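Local structure of putative uncharacterized protein lp_3323 (Lactobacillus plantarum, 3DC7) at residues Ala38-Leu46 and Asn206-Gln217; Val92-Leu101 and Val151-Tyr162. The protein is of unknown function but, as a member of the GDSL-like lipase/acylhydrolase (SGNH hydrolase) family, probably hydrolyses ester or acyl bonds. All coordinates share one frame; numbering follows the deposited sequence. Where two conformers were deposited one is given.

Contact 1. Residues Ala38-Leu46 and Asn206-Gln217; sequences ATVHYHDIL and NAGHRVIARKLQ. With SO4 (sulfate ion), chain D.
N206, at the start of the C-terminal helix, turns its amide to the loop before helix 42-50. The backbone N of V40 donates to N206 OD1 at 3.2 Å with an N-H...O angle of 167°, yet from above the carbonyl plane, not on a lone pair. The other end of the amide, ND2, makes a weak bond to T39 OG1 at 3.3 Å. A water donates both to V40 O and to N206 O, and the N206 backbone N donates to O2 of a sulfate, probably from the crystallisation liquor, at 2.9 Å. H209 ND1 weakly accepts Y42 N at 3.0 Å.

Among the aromatic groups, the H41 ring directs an edge to the H209 face, an offset edge-to-face pair with centroids 4.8 Å apart. Y42 is a knob in the hole of H209, I212, A213 and L216: its CB lies 3.6 Å from I212 CG2. Its CG stands between the backbone N and the carbonyl carbon (chi1 68°), which places the ring beside L216 CD2 and brings its edge to H209 ND1. Y42 OH is hydrogen-bonded to T32. Apolar contacts continue where I45 CG2 meets A213 CB at 3.8 Å. The axes of 42-46 and 206-217 approach to 8.4 Å with a signed crossing angle of -57°. Polar bonds at the N206 end thus give way to apolar contacts at L46 and L216, which also touch W26 of strand 24-28.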
loop_
_atom_site.group_PDB
_atom_site.type_symbol
_atom_site.label_atom_id
_atom_site.label_comp_id
_atom_site.label_asym_id
_atom_site.label_seq_id
_atom_site.Cartn_x
_atom_site.Cartn_y
_atom_site.Cartn_z
ATOM N N ALA A 38 -10.905 24.132 -14.260
ATOM C CA ALA A 38 -9.602 24.539 -13.780
ATOM C C ALA A 38 -8.742 24.796 -15.005
ATOM O O ALA A 38 -8.751 24.007 -15.951
ATOM C CB ALA A 38 -8.994 23.441 -12.933
ATOM N N THR A 39 -8.003 25.895 -14.999
ATOM C CA THR A 39 -7.186 26.246 -16.155
ATOM C C THR A 39 -5.856 25.497 -16.212
ATOM O O THR A 39 -5.313 25.311 -17.299
ATOM C CB THR A 39 -6.956 27.772 -16.268
ATOM O OG1 THR A 39 -6.396 28.274 -15.049
ATOM C CG2 THR A 39 -8.285 28.496 -16.550
ATOM N N VAL A 40 -5.346 25.064 -15.053
ATOM C CA VAL A 40 -4.044 24.398 -14.968
ATOM C C VAL A 40 -4.164 23.020 -14.311
ATOM O O VAL A 40 -4.325 22.916 -13.097
ATOM C CB VAL A 40 -3.005 25.248 -14.200
ATOM C CG1 VAL A 40 -1.628 24.586 -14.266
ATOM C CG2 VAL A 40 -2.943 26.677 -14.758
ATOM N N HIS A 41 -4.072 21.977 -15.128
ATOM C CA HIS A 41 -4.310 20.605 -14.690
ATOM C C HIS A 41 -3.030 19.942 -14.179
ATOM O O HIS A 41 -1.935 20.430 -14.415
ATOM C CB HIS A 41 -4.908 19.785 -15.834
ATOM C CG HIS A 41 -6.304 20.183 -16.200
ATOM N ND1 HIS A 41 -6.583 21.275 -16.994
ATOM C CD2 HIS A 41 -7.500 19.628 -15.891
ATOM C CE1 HIS A 41 -7.891 21.374 -17.154
ATOM N NE2 HIS A 41 -8.470 20.390 -16.491
ATOM N N TYR A 42 -3.176 18.824 -13.489
ATOM C CA TYR A 42 -2.019 18.106 -12.953
ATOM C C TYR A 42 -1.019 17.748 -14.064
ATOM O O TYR A 42 0.194 17.866 -13.873
ATOM C CB TYR A 42 -2.453 16.849 -12.178
ATOM C CG TYR A 42 -3.052 15.795 -13.068
ATOM C CD1 TYR A 42 -2.255 14.789 -13.623
ATOM C CD2 TYR A 42 -4.401 15.831 -13.398
ATOM C CE1 TYR A 42 -2.804 13.829 -14.489
ATOM C CE2 TYR A 42 -4.963 14.880 -14.251
ATOM C CZ TYR A 42 -4.158 13.884 -14.793
ATOM O OH TYR A 42 -4.713 12.948 -15.626
ATOM N N HIS A 43 -1.527 17.335 -15.225
ATOM C CA HIS A 43 -0.643 16.921 -16.307
ATOM C C HIS A 43 0.057 18.115 -16.980
ATOM O O HIS A 43 1.113 17.947 -17.582
ATOM C CB HIS A 43 -1.371 16.038 -17.318
ATOM C CG HIS A 43 -2.591 16.668 -17.893
ATOM N ND1 HIS A 43 -2.557 17.451 -19.028
ATOM C CD2 HIS A 43 -3.882 16.649 -17.481
ATOM C CE1 HIS A 43 -3.779 17.876 -19.299
ATOM N NE2 HIS A 43 -4.599 17.409 -18.371
ATOM N N ASP A 44 -0.522 19.309 -16.864
ATOM C CA ASP A 44 0.096 20.525 -17.396
ATOM C C ASP A 44 1.295 20.907 -16.532
ATOM O O ASP A 44 2.354 21.295 -17.048
ATOM C CB ASP A 44 -0.916 21.668 -17.437
ATOM C CG ASP A 44 -1.970 21.478 -18.515
ATOM O OD1 ASP A 44 -1.633 20.956 -19.599
ATOM O OD2 ASP A 44 -3.143 21.855 -18.289
ATOM N N ILE A 45 1.123 20.771 -15.218
ATOM C CA ILE A 45 2.228 20.912 -14.257
ATOM C C ILE A 45 3.348 19.908 -14.548
ATOM O O ILE A 45 4.502 20.295 -14.709
ATOM C CB ILE A 45 1.734 20.800 -12.788
ATOM C CG1 ILE A 45 0.766 21.945 -12.483
ATOM C CG2 ILE A 45 2.925 20.825 -11.797
ATOM C CD1 ILE A 45 -0.223 21.655 -11.378
ATOM N N LEU A 46 3.004 18.626 -14.649
ATOM C CA LEU A 46 4.011 17.594 -14.879
ATOM C C LEU A 46 4.666 17.684 -16.244
ATOM O O LEU A 46 5.873 17.484 -16.362
ATOM C CB LEU A 46 3.445 16.187 -14.653
ATOM C CG LEU A 46 2.976 15.910 -13.231
ATOM C CD1 LEU A 46 2.059 14.740 -13.244
ATOM C CD2 LEU A 46 4.138 15.683 -12.295
ATOM N N ASN A 206 -7.540 24.725 -9.324
ATOM C CA ASN A 206 -6.094 24.800 -9.542
ATOM C C ASN A 206 -5.243 24.378 -8.351
ATOM O O ASN A 206 -4.200 23.743 -8.530
ATOM C CB ASN A 206 -5.665 26.197 -9.992
ATOM C CG ASN A 206 -6.080 26.506 -11.415
ATOM O OD1 ASN A 206 -6.617 25.661 -12.136
ATOM N ND2 ASN A 206 -5.815 27.725 -11.833
ATOM N N ALA A 207 -5.678 24.736 -7.143
ATOM C CA ALA A 207 -4.979 24.305 -5.921
ATOM C C ALA A 207 -5.029 22.782 -5.753
ATOM O O ALA A 207 -4.058 22.157 -5.315
ATOM C CB ALA A 207 -5.560 25.017 -4.680
ATOM N N GLY A 208 -6.163 22.192 -6.119
ATOM C CA GLY A 208 -6.364 20.741 -6.036
ATOM C C GLY A 208 -5.488 20.032 -7.038
ATOM O O GLY A 208 -4.919 18.979 -6.742
ATOM N N HIS A 209 -5.360 20.627 -8.218
ATOM C CA HIS A 209 -4.474 20.112 -9.244
ATOM C C HIS A 209 -2.998 20.159 -8.872
ATOM O O HIS A 209 -2.264 19.244 -9.228
ATOM C CB HIS A 209 -4.728 20.783 -10.588
ATOM C CG HIS A 209 -5.923 20.234 -11.301
ATOM N ND1 HIS A 209 -5.859 19.111 -12.095
ATOM C CD2 HIS A 209 -7.217 20.634 -11.315
ATOM C CE1 HIS A 209 -7.057 18.852 -12.587
ATOM N NE2 HIS A 209 -7.900 19.761 -12.129
ATOM N N ARG A 210 -2.559 21.195 -8.162
ATOM C CA ARG A 210 -1.178 21.273 -7.694
ATOM C C ARG A 210 -0.889 20.119 -6.735
ATOM O O ARG A 210 0.178 19.490 -6.788
ATOM C CB ARG A 210 -0.912 22.621 -7.023
ATOM C CG ARG A 210 -0.789 23.767 -8.010
ATOM C CD ARG A 210 -0.166 24.998 -7.377
ATOM N NE ARG A 210 -1.034 25.642 -6.394
ATOM C CZ ARG A 210 -2.051 26.445 -6.693
ATOM N NH1 ARG A 210 -2.359 26.706 -7.959
ATOM N NH2 ARG A 210 -2.770 26.987 -5.720
ATOM N N VAL A 211 -1.858 19.851 -5.859
ATOM C CA VAL A 211 -1.767 18.729 -4.909
ATOM C C VAL A 211 -1.634 17.414 -5.679
ATOM O O VAL A 211 -0.736 16.616 -5.401
ATOM C CB VAL A 211 -2.983 18.669 -3.939
ATOM C CG1 VAL A 211 -3.022 17.346 -3.178
ATOM C CG2 VAL A 211 -2.951 19.829 -2.951
ATOM N N ILE A 212 -2.516 17.206 -6.655
ATOM C CA ILE A 212 -2.530 15.971 -7.439
ATOM C C ILE A 212 -1.204 15.724 -8.160
ATOM O O ILE A 212 -0.704 14.603 -8.171
ATOM C CB ILE A 212 -3.724 15.953 -8.433
ATOM C CG1 ILE A 212 -5.031 15.781 -7.659
ATOM C CG2 ILE A 212 -3.559 14.831 -9.466
ATOM C CD1 ILE A 212 -6.268 16.097 -8.464
ATOM N N ALA A 213 -0.637 16.782 -8.737
ATOM C CA ALA A 213 0.673 16.743 -9.386
ATOM C C ALA A 213 1.774 16.303 -8.432
ATOM O O ALA A 213 2.611 15.466 -8.781
ATOM C CB ALA A 213 1.000 18.102 -9.986
ATOM N N ARG A 214 1.771 16.863 -7.227
ATOM C CA ARG A 214 2.721 16.462 -6.189
ATOM C C ARG A 214 2.535 14.990 -5.802
ATOM O O ARG A 214 3.503 14.248 -5.689
ATOM C CB ARG A 214 2.584 17.361 -4.968
ATOM C CG ARG A 214 3.024 18.796 -5.230
ATOM C CD ARG A 214 3.162 19.592 -3.939
ATOM N NE ARG A 214 1.878 19.903 -3.313
ATOM C CZ ARG A 214 1.296 21.103 -3.324
ATOM N NH1 ARG A 214 1.870 22.141 -3.929
ATOM N NH2 ARG A 214 0.137 21.268 -2.710
ATOM N N LYS A 215 1.289 14.567 -5.636
ATOM C CA LYS A 215 0.999 13.187 -5.243
ATOM C C LYS A 215 1.436 12.216 -6.321
ATOM O O LYS A 215 1.973 11.158 -6.015
ATOM C CB LYS A 215 -0.488 13.004 -4.906
ATOM C CG LYS A 215 -0.903 13.657 -3.579
ATOM C CD LYS A 215 -0.182 13.027 -2.377
ATOM C CE LYS A 215 -0.351 13.869 -1.099
ATOM N NZ LYS A 215 0.815 14.776 -0.841
ATOM N N LEU A 216 1.233 12.594 -7.583
ATOM C CA LEU A 216 1.608 11.745 -8.702
ATOM C C LEU A 216 3.129 11.636 -8.846
ATOM O O LEU A 216 3.642 10.547 -9.049
ATOM C CB LEU A 216 0.954 12.224 -10.007
ATOM C CG LEU A 216 1.249 11.519 -11.333
ATOM C CD1 LEU A 216 1.105 10.005 -11.263
ATOM C CD2 LEU A 216 0.278 12.071 -12.386
ATOM N N GLN A 217 3.841 12.753 -8.754
ATOM C CA GLN A 217 5.307 12.704 -8.853
ATOM C C GLN A 217 5.910 11.812 -7.756
ATOM O O GLN A 217 6.761 10.966 -8.051
ATOM C CB GLN A 217 5.928 14.103 -8.849
ATOM C CG GLN A 217 7.429 14.122 -9.165
ATOM C CD GLN A 217 7.753 13.757 -10.619
ATOM O OE1 GLN A 217 7.248 14.369 -11.551
ATOM N NE2 GLN A 217 8.600 12.766 -10.805
HETATM S S SO4 D . -9.241 28.000 -10.139
HETATM O O1 SO4 D . -8.264 28.207 -9.073
HETATM O O2 SO4 D . -9.511 26.578 -10.351
HETATM O O3 SO4 D . -10.470 28.696 -9.748
HETATM O O4 SO4 D . -8.726 28.542 -11.399
HETATM O O HOH W 1 -2.953 23.963 -10.747
#

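Contact 2. Residues Val92-Leu101 and Val151-Tyr162; sequences VNDYGRDQPL and VTNGLGYRQSDY
The CA atoms of Y95 and Q159 lie 5.9 Å apart at the start of helix 159-173, and those of D98 and G154 6.1 Å apart where the end of helix 92-96 meets the type I turn N153-G156. Helix 92-96 finishes in a Schellman motif, with D98 at positive phi and Q99 N returning to D94 O. It begins in the GxND signature of SGNH hydrolases, whose asparagine serves the oxyanion hole in relatives.

Y162 is packed on both faces: Y95 CA sits 3.8 Å from its ring centroid on one side, L101 CD1 3.9 Å on the other. The Y95 ring turns an edge to the face of the Y162 ring, an offset edge-to-face pair with planes at 75°. With CG anti to the backbone N (chi1 167°), the Y95 ring lies across Q159, whose CB is 3.8 Å from its centroid, and Y95 OH is hydrogen-bonded to S149 O. L101 CB also rests over the Y157 face.

Y162 OH donates to Q99 O at 2.6 Å, nearly in line with the C=O bond, and accepts N153 ND2, lying in that amide's plane. A phenylalanine in its place would probably leave Q99 O without this donor and N153 ND2 without one of its acceptors. That ND2 also binds Y95 O at 2.8 Å, in the carbonyl plane on a lone pair. N153 OD1, the acceptor of an Asx turn, takes L155 N at 3.0 Å, while Y157 N reaches it from the opposite face.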
loop_
_atom_site.group_PDB
_atom_site.type_symbol
_atom_site.label_atom_id
_atom_site.label_comp_id
_atom_site.label_asym_id
_atom_site.label_seq_id
_atom_site.Cartn_x
_atom_site.Cartn_y
_atom_site.Cartn_z
ATOM N N VAL A 92 -14.760 8.023 -11.469
ATOM C CA VAL A 92 -15.637 8.913 -10.732
ATOM C C VAL A 92 -16.969 9.116 -11.452
ATOM O O VAL A 92 -18.005 9.253 -10.804
ATOM C CB VAL A 92 -14.970 10.257 -10.336
ATOM C CG1 VAL A 92 -15.063 11.291 -11.452
ATOM C CG2 VAL A 92 -15.648 10.793 -9.083
ATOM N N ASN A 93 -16.935 9.105 -12.786
ATOM C CA ASN A 93 -18.168 9.150 -13.581
ATOM C C ASN A 93 -18.891 7.814 -13.581
ATOM O O ASN A 93 -20.117 7.769 -13.564
ATOM C CB ASN A 93 -17.907 9.609 -15.018
ATOM C CG ASN A 93 -17.502 11.069 -15.097
ATOM O OD1 ASN A 93 -16.558 11.425 -15.814
ATOM N ND2 ASN A 93 -18.209 11.923 -14.355
ATOM N N ASP A 94 -18.137 6.720 -13.589
ATOM C CA ASP A 94 -18.772 5.420 -13.441
ATOM C C ASP A 94 -19.562 5.387 -12.132
ATOM O O ASP A 94 -20.706 4.934 -12.105
ATOM C CB ASP A 94 -17.753 4.303 -13.522
ATOM C CG ASP A 94 -16.976 4.322 -14.838
ATOM O OD1 ASP A 94 -17.172 3.400 -15.675
ATOM O OD2 ASP A 94 -16.163 5.264 -15.036
ATOM N N TYR A 95 -18.970 5.909 -11.058
ATOM C CA TYR A 95 -19.706 6.040 -9.793
ATOM C C TYR A 95 -20.886 7.023 -9.919
ATOM O O TYR A 95 -22.031 6.636 -9.741
ATOM C CB TYR A 95 -18.792 6.433 -8.617
ATOM C CG TYR A 95 -19.561 6.884 -7.385
ATOM C CD1 TYR A 95 -20.296 5.968 -6.621
ATOM C CD2 TYR A 95 -19.590 8.230 -7.010
ATOM C CE1 TYR A 95 -21.026 6.378 -5.515
ATOM C CE2 TYR A 95 -20.315 8.647 -5.902
ATOM C CZ TYR A 95 -21.027 7.719 -5.162
ATOM O OH TYR A 95 -21.727 8.121 -4.053
ATOM N N GLY A 96 -20.590 8.273 -10.262
ATOM C CA GLY A 96 -21.579 9.342 -10.230
ATOM C C GLY A 96 -22.631 9.321 -11.324
ATOM O O GLY A 96 -23.696 9.903 -11.172
ATOM N N ARG A 97 -22.341 8.655 -12.437
ATOM C CA ARG A 97 -23.318 8.572 -13.518
ATOM C C ARG A 97 -23.916 7.160 -13.629
ATOM O O ARG A 97 -24.449 6.774 -14.670
ATOM C CB ARG A 97 -22.706 9.057 -14.834
ATOM C CG ARG A 97 -21.930 10.372 -14.683
ATOM C CD ARG A 97 -21.413 10.899 -16.007
ATOM N NE ARG A 97 -22.440 11.656 -16.713
ATOM C CZ ARG A 97 -22.308 12.150 -17.940
ATOM N NH1 ARG A 97 -21.193 11.946 -18.627
ATOM N NH2 ARG A 97 -23.312 12.824 -18.500
ATOM N N ASP A 98 -23.816 6.399 -12.544
ATOM C CA ASP A 98 -24.511 5.127 -12.411
ATOM C C ASP A 98 -24.129 4.083 -13.473
ATOM O O ASP A 98 -24.999 3.524 -14.156
ATOM C CB ASP A 98 -26.046 5.357 -12.342
ATOM C CG ASP A 98 -26.468 6.202 -11.124
ATOM O OD1 ASP A 98 -25.890 5.996 -10.036
ATOM O OD2 ASP A 98 -27.387 7.055 -11.237
ATOM N N GLN A 99 -22.833 3.808 -13.605
ATOM C CA GLN A 99 -22.389 2.613 -14.337
ATOM C C GLN A 99 -22.627 1.392 -13.442
ATOM O O GLN A 99 -22.165 1.373 -12.301
ATOM C CB GLN A 99 -20.909 2.723 -14.723
ATOM C CG GLN A 99 -20.338 1.559 -15.562
ATOM C CD GLN A 99 -20.813 1.583 -17.005
ATOM O OE1 GLN A 99 -21.463 0.638 -17.487
ATOM N NE2 GLN A 99 -20.508 2.673 -17.704
ATOM N N PRO A 100 -23.369 0.370 -13.936
ATOM C CA PRO A 100 -23.493 -0.813 -13.077
ATOM C C PRO A 100 -22.101 -1.272 -12.673
ATOM O O PRO A 100 -21.176 -1.230 -13.495
ATOM C CB PRO A 100 -24.174 -1.847 -13.982
ATOM C CG PRO A 100 -24.980 -1.002 -14.946
ATOM C CD PRO A 100 -24.094 0.201 -15.213
ATOM N N LEU A 101 -21.948 -1.653 -11.412
ATOM C CA LEU A 101 -20.649 -2.064 -10.893
ATOM C C LEU A 101 -20.247 -3.434 -11.424
ATOM O O LEU A 101 -19.098 -3.649 -11.824
ATOM C CB LEU A 101 -20.654 -2.069 -9.366
ATOM C CG LEU A 101 -19.342 -2.440 -8.674
ATOM C CD1 LEU A 101 -18.248 -1.447 -8.997
ATOM C CD2 LEU A 101 -19.549 -2.562 -7.182
ATOM N N VAL A 151 -22.445 9.885 -0.362
ATOM C CA VAL A 151 -22.976 8.695 0.308
ATOM C C VAL A 151 -23.086 7.475 -0.639
ATOM O O VAL A 151 -22.240 6.575 -0.580
ATOM C CB VAL A 151 -24.356 8.999 1.003
ATOM C CG1 VAL A 151 -24.862 7.792 1.775
ATOM C CG2 VAL A 151 -24.251 10.201 1.936
ATOM N N THR A 152 -24.123 7.456 -1.488
ATOM C CA THR A 152 -24.360 6.391 -2.469
ATOM C C THR A 152 -24.839 7.009 -3.797
ATOM O O THR A 152 -25.353 8.121 -3.806
ATOM C CB THR A 152 -25.428 5.370 -1.974
ATOM O OG1 THR A 152 -26.503 6.070 -1.332
ATOM C CG2 THR A 152 -24.842 4.374 -0.966
ATOM N N ASN A 153 -24.645 6.303 -4.912
ATOM C CA ASN A 153 -25.173 6.743 -6.213
ATOM C C ASN A 153 -26.588 6.192 -6.446
ATOM O O ASN A 153 -27.135 5.554 -5.564
ATOM C CB ASN A 153 -24.220 6.361 -7.359
ATOM C CG ASN A 153 -24.127 4.854 -7.588
ATOM O OD1 ASN A 153 -24.889 4.064 -7.016
ATOM N ND2 ASN A 153 -23.186 4.451 -8.438
ATOM N N GLY A 154 -27.180 6.436 -7.617
ATOM C CA GLY A 154 -28.546 5.970 -7.915
ATOM C C GLY A 154 -28.761 4.455 -7.900
ATOM O O GLY A 154 -29.898 3.974 -7.796
ATOM N N LEU A 155 -27.673 3.694 -7.994
ATOM C CA LEU A 155 -27.753 2.244 -7.950
ATOM C C LEU A 155 -27.500 1.754 -6.532
ATOM O O LEU A 155 -27.506 0.559 -6.276
ATOM C CB LEU A 155 -26.733 1.618 -8.903
ATOM C CG LEU A 155 -26.744 2.097 -10.348
ATOM C CD1 LEU A 155 -25.556 1.504 -11.060
ATOM C CD2 LEU A 155 -28.055 1.726 -11.052
ATOM N N GLY A 156 -27.247 2.682 -5.619
ATOM C CA GLY A 156 -27.031 2.334 -4.220
ATOM C C GLY A 156 -25.643 1.867 -3.825
ATOM O O GLY A 156 -25.455 1.440 -2.691
ATOM N N TYR A 157 -24.669 1.933 -4.743
ATOM C CA TYR A 157 -23.281 1.631 -4.395
ATOM C C TYR A 157 -22.598 2.873 -3.854
ATOM O O TYR A 157 -23.045 3.990 -4.089
ATOM C CB TYR A 157 -22.482 1.114 -5.589
ATOM C CG TYR A 157 -23.007 -0.151 -6.206
ATOM C CD1 TYR A 157 -22.819 -1.385 -5.588
ATOM C CD2 TYR A 157 -23.701 -0.111 -7.416
ATOM C CE1 TYR A 157 -23.308 -2.549 -6.161
ATOM C CE2 TYR A 157 -24.198 -1.266 -7.999
ATOM C CZ TYR A 157 -23.996 -2.476 -7.369
ATOM O OH TYR A 157 -24.487 -3.610 -7.960
ATOM N N ARG A 158 -21.503 2.655 -3.134
ATOM C CA ARG A 158 -20.673 3.724 -2.598
ATOM C C ARG A 158 -19.479 3.929 -3.529
ATOM O O ARG A 158 -19.104 3.021 -4.257
ATOM C CB ARG A 158 -20.198 3.355 -1.187
ATOM C CG ARG A 158 -21.313 2.810 -0.273
ATOM C CD ARG A 158 -20.774 2.001 0.916
ATOM N NE ARG A 158 -19.959 0.872 0.474
ATOM C CZ ARG A 158 -19.797 -0.267 1.141
ATOM N NH1 ARG A 158 -20.405 -0.469 2.304
ATOM N NH2 ARG A 158 -19.027 -1.220 0.632
ATOM N N GLN A 159 -18.887 5.122 -3.500
ATOM C CA GLN A 159 -17.696 5.406 -4.314
ATOM C C GLN A 159 -16.592 4.373 -4.048
ATOM O O GLN A 159 -15.948 3.900 -4.986
ATOM C CB GLN A 159 -17.195 6.844 -4.080
ATOM C CG GLN A 159 -16.109 7.299 -5.063
ATOM C CD GLN A 159 -15.643 8.738 -4.822
ATOM O OE1 GLN A 159 -16.263 9.497 -4.062
ATOM N NE2 GLN A 159 -14.535 9.116 -5.464
ATOM N N SER A 160 -16.413 4.011 -2.773
ATOM C CA SER A 160 -15.406 3.028 -2.352
ATOM C C SER A 160 -15.618 1.614 -2.904
ATOM O O SER A 160 -14.699 0.796 -2.864
ATOM C CB SER A 160 -15.303 2.979 -0.829
ATOM O OG SER A 160 -16.503 2.473 -0.261
ATOM N N ASP A 161 -16.815 1.315 -3.414
ATOM C CA ASP A 161 -17.034 0.030 -4.119
ATOM C C ASP A 161 -16.367 0.025 -5.492
ATOM O O ASP A 161 -15.824 -0.993 -5.923
ATOM C CB ASP A 161 -18.517 -0.275 -4.253
ATOM C CG ASP A 161 -19.165 -0.572 -2.925
ATOM O OD1 ASP A 161 -18.541 -1.294 -2.119
ATOM O OD2 ASP A 161 -20.290 -0.084 -2.674
ATOM N N TYR A 162 -16.394 1.182 -6.163
ATOM C CA TYR A 162 -15.709 1.361 -7.450
ATOM C C TYR A 162 -14.203 1.454 -7.260
ATOM O O TYR A 162 -13.426 0.841 -7.981
ATOM C CB TYR A 162 -16.236 2.607 -8.154
ATOM C CG TYR A 162 -17.674 2.478 -8.606
ATOM C CD1 TYR A 162 -18.726 2.567 -7.694
ATOM C CD2 TYR A 162 -17.984 2.271 -9.943
ATOM C CE1 TYR A 162 -20.038 2.446 -8.109
ATOM C CE2 TYR A 162 -19.301 2.151 -10.362
ATOM C CZ TYR A 162 -20.315 2.242 -9.440
ATOM O OH TYR A 162 -21.613 2.125 -9.846
#

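From the N terminus, the chain passes strand 24-28 and supplies residues 38-46, the first half of contact 1. After strands 56-59 and 85-89 it gives residues 92-101, and only past helix 112-126 and strand 132-136 does 151-162 close contact 2, a loop of some 50 residues. Residues 206-217 then close contact 1, so the shorter loop lies wholly within the longer and the two do not cross. Contact 1 joins helix 42-50 to the C-terminal helix; contact 2 joins the segment after strand 85-89 to the start of helix 159-173. Their centres are about 25 Å apart, on opposite sides of the chain's centre, and both reach a second subunit.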